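Local coordinates for galectin-1 (PDB 1A78), which binds beta-galactosides as a homodimeric lectin and may regulate cell differentiation and apoptosis, at residues N57-N62 / E76-Q81. Residues are numbered along the deposited sequence; the frame is centred on the assembly and turned at random.
Sequences NKIVCN and EVFPFQ. With YIO (1-thio-beta-D-galactopyranose), chain C.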
ATOM      1  N   ASN A  57     -27.435   0.343  -4.835  1.00 29.10           N
ATOM      2  CA  ASN A  57     -26.791   1.661  -4.838  1.00 29.31           C
ATOM      3  C   ASN A  57     -26.800   2.357  -3.484  1.00 30.77           C
ATOM      4  O   ASN A  57     -27.161   3.526  -3.381  1.00 32.99           O
ATOM      5  CB  ASN A  57     -27.420   2.597  -5.855  1.00 27.23           C
ATOM      6  CG  ASN A  57     -26.919   2.366  -7.233  1.00 28.46           C
ATOM      7  OD1 ASN A  57     -26.791   1.229  -7.679  1.00 33.03           O
ATOM      8  ND2 ASN A  57     -26.659   3.439  -7.945  1.00 28.88           N
ATOM      9  N   LYS A  58     -26.321   1.679  -2.456  1.00 32.09           N
ATOM     10  CA  LYS A  58     -26.308   2.260  -1.117  1.00 31.72           C
ATOM     11  C   LYS A  58     -24.910   2.066  -0.529  1.00 29.78           C
ATOM     12  O   LYS A  58     -24.152   1.230  -0.998  1.00 29.95           O
ATOM     13  CB  LYS A  58     -27.325   1.509  -0.250  1.00 35.11           C
ATOM     14  CG  LYS A  58     -27.832   2.265   0.955  1.00 40.77           C
ATOM     15  CD  LYS A  58     -28.960   3.170   0.545  1.00 45.83           C
ATOM     16  CE  LYS A  58     -30.164   2.340   0.097  1.00 49.86           C
ATOM     17  NZ  LYS A  58     -31.214   3.146  -0.630  1.00 51.45           N
ATOM     18  N   ILE A  59     -24.585   2.827   0.506  1.00 27.42           N
ATOM     19  CA  ILE A  59     -23.299   2.742   1.188  1.00 24.75           C
ATOM     20  C   ILE A  59     -23.588   2.277   2.602  1.00 23.94           C
ATOM     21  O   ILE A  59     -24.375   2.897   3.309  1.00 26.34           O
ATOM     22  CB  ILE A  59     -22.593   4.132   1.255  1.00 23.23           C
ATOM     23  CG1 ILE A  59     -21.997   4.477  -0.103  1.00 21.56           C
ATOM     24  CG2 ILE A  59     -21.523   4.176   2.361  1.00 21.03           C
ATOM     25  CD1 ILE A  59     -21.318   5.821  -0.117  1.00 24.90           C
ATOM     26  N   VAL A  60     -22.992   1.170   3.010  1.00 21.94           N
ATOM     27  CA  VAL A  60     -23.187   0.685   4.374  1.00 21.30           C
ATOM     28  C   VAL A  60     -21.855   0.807   5.123  1.00 19.09           C
ATOM     29  O   VAL A  60     -20.828   0.461   4.572  1.00 21.26           O
ATOM     30  CB  VAL A  60     -23.662  -0.791   4.368  1.00 20.14           C
ATOM     31  CG1 VAL A  60     -23.875  -1.281   5.778  1.00 18.96           C
ATOM     32  CG2 VAL A  60     -24.953  -0.910   3.578  1.00 21.25           C
ATOM     33  N   CYS A  61     -21.850   1.369   6.323  1.00 17.98           N
ATOM     34  CA  CYS A  61     -20.616   1.501   7.085  1.00 19.79           C
ATOM     35  C   CYS A  61     -20.825   0.806   8.400  1.00 20.93           C
ATOM     36  O   CYS A  61     -21.926   0.846   8.953  1.00 18.48           O
ATOM     37  CB  CYS A  61     -20.253   2.972   7.353  1.00 19.58           C
ATOM     38  SG  CYS A  61     -19.695   3.880   5.912  1.00 23.78           S
ATOM     39  N   ASN A  62     -19.784   0.156   8.910  1.00 21.12           N
ATOM     40  CA  ASN A  62     -19.920  -0.521  10.205  1.00 20.75           C
ATOM     41  C   ASN A  62     -18.552  -0.708  10.829  1.00 21.42           C
ATOM     42  O   ASN A  62     -17.534  -0.385  10.205  1.00 22.08           O
ATOM     43  CB  ASN A  62     -20.595  -1.884  10.030  1.00 18.89           C
ATOM     44  CG  ASN A  62     -21.323  -2.336  11.266  1.00 17.35           C
ATOM     45  OD1 ASN A  62     -21.174  -1.762  12.340  1.00 18.64           O
ATOM     46  ND2 ASN A  62     -22.119  -3.382  11.128  1.00 19.46           N
ATOM     47  N   GLU A  76     -27.230   7.306   1.670  1.00 41.29           N
ATOM     48  CA  GLU A  76     -27.849   7.318   0.343  1.00 44.08           C
ATOM     49  C   GLU A  76     -27.027   7.909  -0.815  1.00 42.69           C
ATOM     50  O   GLU A  76     -27.348   7.670  -1.975  1.00 43.56           O
ATOM     51  CB  GLU A  76     -29.215   8.010   0.430  1.00 49.33           C
ATOM     52  CG  GLU A  76     -30.127   7.508   1.582  1.00 55.10           C
ATOM     53  CD  GLU A  76     -30.508   6.034   1.450  1.00 57.94           C
ATOM     54  OE1 GLU A  76     -30.755   5.600   0.301  1.00 58.79           O
ATOM     55  OE2 GLU A  76     -30.560   5.322   2.489  1.00 58.63           O
ATOM     56  N   VAL A  77     -26.012   8.714  -0.523  1.00 41.24           N
ATOM     57  CA  VAL A  77     -25.182   9.270  -1.593  1.00 40.44           C
ATOM     58  C   VAL A  77     -24.345   8.130  -2.163  1.00 37.84           C
ATOM     59  O   VAL A  77     -23.673   7.419  -1.428  1.00 37.01           O
ATOM     60  CB  VAL A  77     -24.266  10.413  -1.077  1.00 42.02           C
ATOM     61  CG1 VAL A  77     -23.240  10.802  -2.139  1.00 43.97           C
ATOM     62  CG2 VAL A  77     -25.108  11.633  -0.752  1.00 43.06           C
ATOM     63  N   PHE A  78     -24.383   7.972  -3.478  1.00 36.45           N
ATOM     64  CA  PHE A  78     -23.664   6.894  -4.156  1.00 35.52           C
ATOM     65  C   PHE A  78     -23.010   7.416  -5.431  1.00 35.92           C
ATOM     66  O   PHE A  78     -23.549   7.279  -6.532  1.00 35.32           O
ATOM     67  CB  PHE A  78     -24.658   5.775  -4.493  1.00 31.61           C
ATOM     68  CG  PHE A  78     -24.027   4.482  -4.883  1.00 27.11           C
ATOM     69  CD1 PHE A  78     -23.698   3.538  -3.918  1.00 26.73           C
ATOM     70  CD2 PHE A  78     -23.842   4.163  -6.206  1.00 24.64           C
ATOM     71  CE1 PHE A  78     -23.206   2.306  -4.285  1.00 24.38           C
ATOM     72  CE2 PHE A  78     -23.352   2.930  -6.571  1.00 24.41           C
ATOM     73  CZ  PHE A  78     -23.036   2.002  -5.610  1.00 22.05           C
ATOM     74  N   PRO A  79     -21.816   7.999  -5.303  1.00 37.24           N
ATOM     75  CA  PRO A  79     -21.124   8.531  -6.478  1.00 37.61           C
ATOM     76  C   PRO A  79     -20.244   7.517  -7.209  1.00 39.13           C
ATOM     77  O   PRO A  79     -19.147   7.870  -7.645  1.00 40.00           O
ATOM     78  CB  PRO A  79     -20.297   9.652  -5.876  1.00 36.25           C
ATOM     79  CG  PRO A  79     -19.877   9.060  -4.565  1.00 37.11           C
ATOM     80  CD  PRO A  79     -21.133   8.386  -4.057  1.00 36.74           C
ATOM     81  N   PHE A  80     -20.730   6.290  -7.401  1.00 38.80           N
ATOM     82  CA  PHE A  80     -19.922   5.268  -8.068  1.00 40.44           C
ATOM     83  C   PHE A  80     -20.573   4.615  -9.287  1.00 42.84           C
ATOM     84  O   PHE A  80     -21.782   4.390  -9.310  1.00 45.00           O
ATOM     85  CB  PHE A  80     -19.524   4.167  -7.080  1.00 38.50           C
ATOM     86  CG  PHE A  80     -19.081   4.675  -5.742  1.00 37.13           C
ATOM     87  CD1 PHE A  80     -17.775   5.079  -5.537  1.00 37.57           C
ATOM     88  CD2 PHE A  80     -19.966   4.715  -4.680  1.00 35.85           C
ATOM     89  CE1 PHE A  80     -17.350   5.512  -4.289  1.00 38.39           C
ATOM     90  CE2 PHE A  80     -19.561   5.142  -3.433  1.00 36.94           C
ATOM     91  CZ  PHE A  80     -18.246   5.543  -3.232  1.00 37.53           C
ATOM     92  N   GLN A  81     -19.752   4.287 -10.282  1.00 44.23           N
ATOM     93  CA  GLN A  81     -20.200   3.633 -11.510  1.00 45.73           C
ATOM     94  C   GLN A  81     -19.409   2.352 -11.686  1.00 46.41           C
ATOM     95  O   GLN A  81     -18.211   2.303 -11.381  1.00 45.73           O
ATOM     96  CB  GLN A  81     -19.920   4.499 -12.737  1.00 47.03           C
ATOM     97  CG  GLN A  81     -20.743   5.744 -12.833  1.00 51.37           C
ATOM     98  CD  GLN A  81     -20.301   6.624 -13.971  1.00 54.20           C
ATOM     99  OE1 GLN A  81     -19.639   7.639 -13.755  1.00 56.18           O
ATOM    100  NE2 GLN A  81     -20.664   6.244 -15.198  1.00 54.87           N
TER
HETATM  101  C1  YIO C   1     -23.021  -7.884   6.294  1.00 27.85           C
HETATM  102  C2  YIO C   1     -21.994  -8.144   5.221  1.00 28.48           C
HETATM  103  C3  YIO C   1     -20.617  -7.741   5.709  1.00 27.92           C
HETATM  104  C4  YIO C   1     -20.650  -6.275   6.039  1.00 27.65           C
HETATM  105  C5  YIO C   1     -21.738  -6.016   7.082  1.00 27.68           C
HETATM  106  C6  YIO C   1     -21.916  -4.550   7.377  1.00 26.44           C
HETATM  107  O2  YIO C   1     -21.996  -9.515   4.889  1.00 31.07           O
HETATM  108  O3  YIO C   1     -19.671  -7.966   4.681  1.00 28.70           O
HETATM  109  O4  YIO C   1     -20.899  -5.537   4.855  1.00 27.01           O
HETATM  110  O5  YIO C   1     -23.020  -6.503   6.644  1.00 30.24           O
HETATM  111  O6  YIO C   1     -22.611  -4.391   8.604  1.00 27.27           O
HETATM  112  S1  YIO C   1     -24.617  -8.129   5.471  1.00 27.70           S
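The ammonium of K58 and the carboxylate of E76 meet in a salt bridge, NZ to OE1 at 2.7 Å, in which OE1 offers its syn lone pair. K58 starts out away from 76-81, but bends in the middle of its chain fold it back, laying CD and CE alongside the carboxylate.

One residue earlier, N57 lies across the ring of F78. Its CA stands over the ring centre, 3.6 Å from the centroid and 10° off the normal, a CH-pi contact. Its side-chain amide stacks over the CD2–CE2 side with the two planes 28° apart. CD2 of F80 covers the opposite face, so the F78 ring is sandwiched. Beyond it I59 reaches inward, its CD1 meeting the edge of the F80 ring at CE2 (3.8 Å) and lying close to the carbonyl O of V77, a buried oxygen that has no partner in the model.

At the far end of 57-62, N62 ND2 donates a nearly straight hydrogen bond to O6 of the thiogalactose (2.8 Å, 170°), which is also hydrogen-bonded to R49 and E72.

N57 and K58 form a G1 beta bulge facing R49; strand 58-65 lies between strands 41-49 and 68-75. The 76-81 loop leaves strand 68-75 and passes this corner on its way toward strand 85-92 of the other sheet of the galectin sandwich, with F80 packing on A48 and F31.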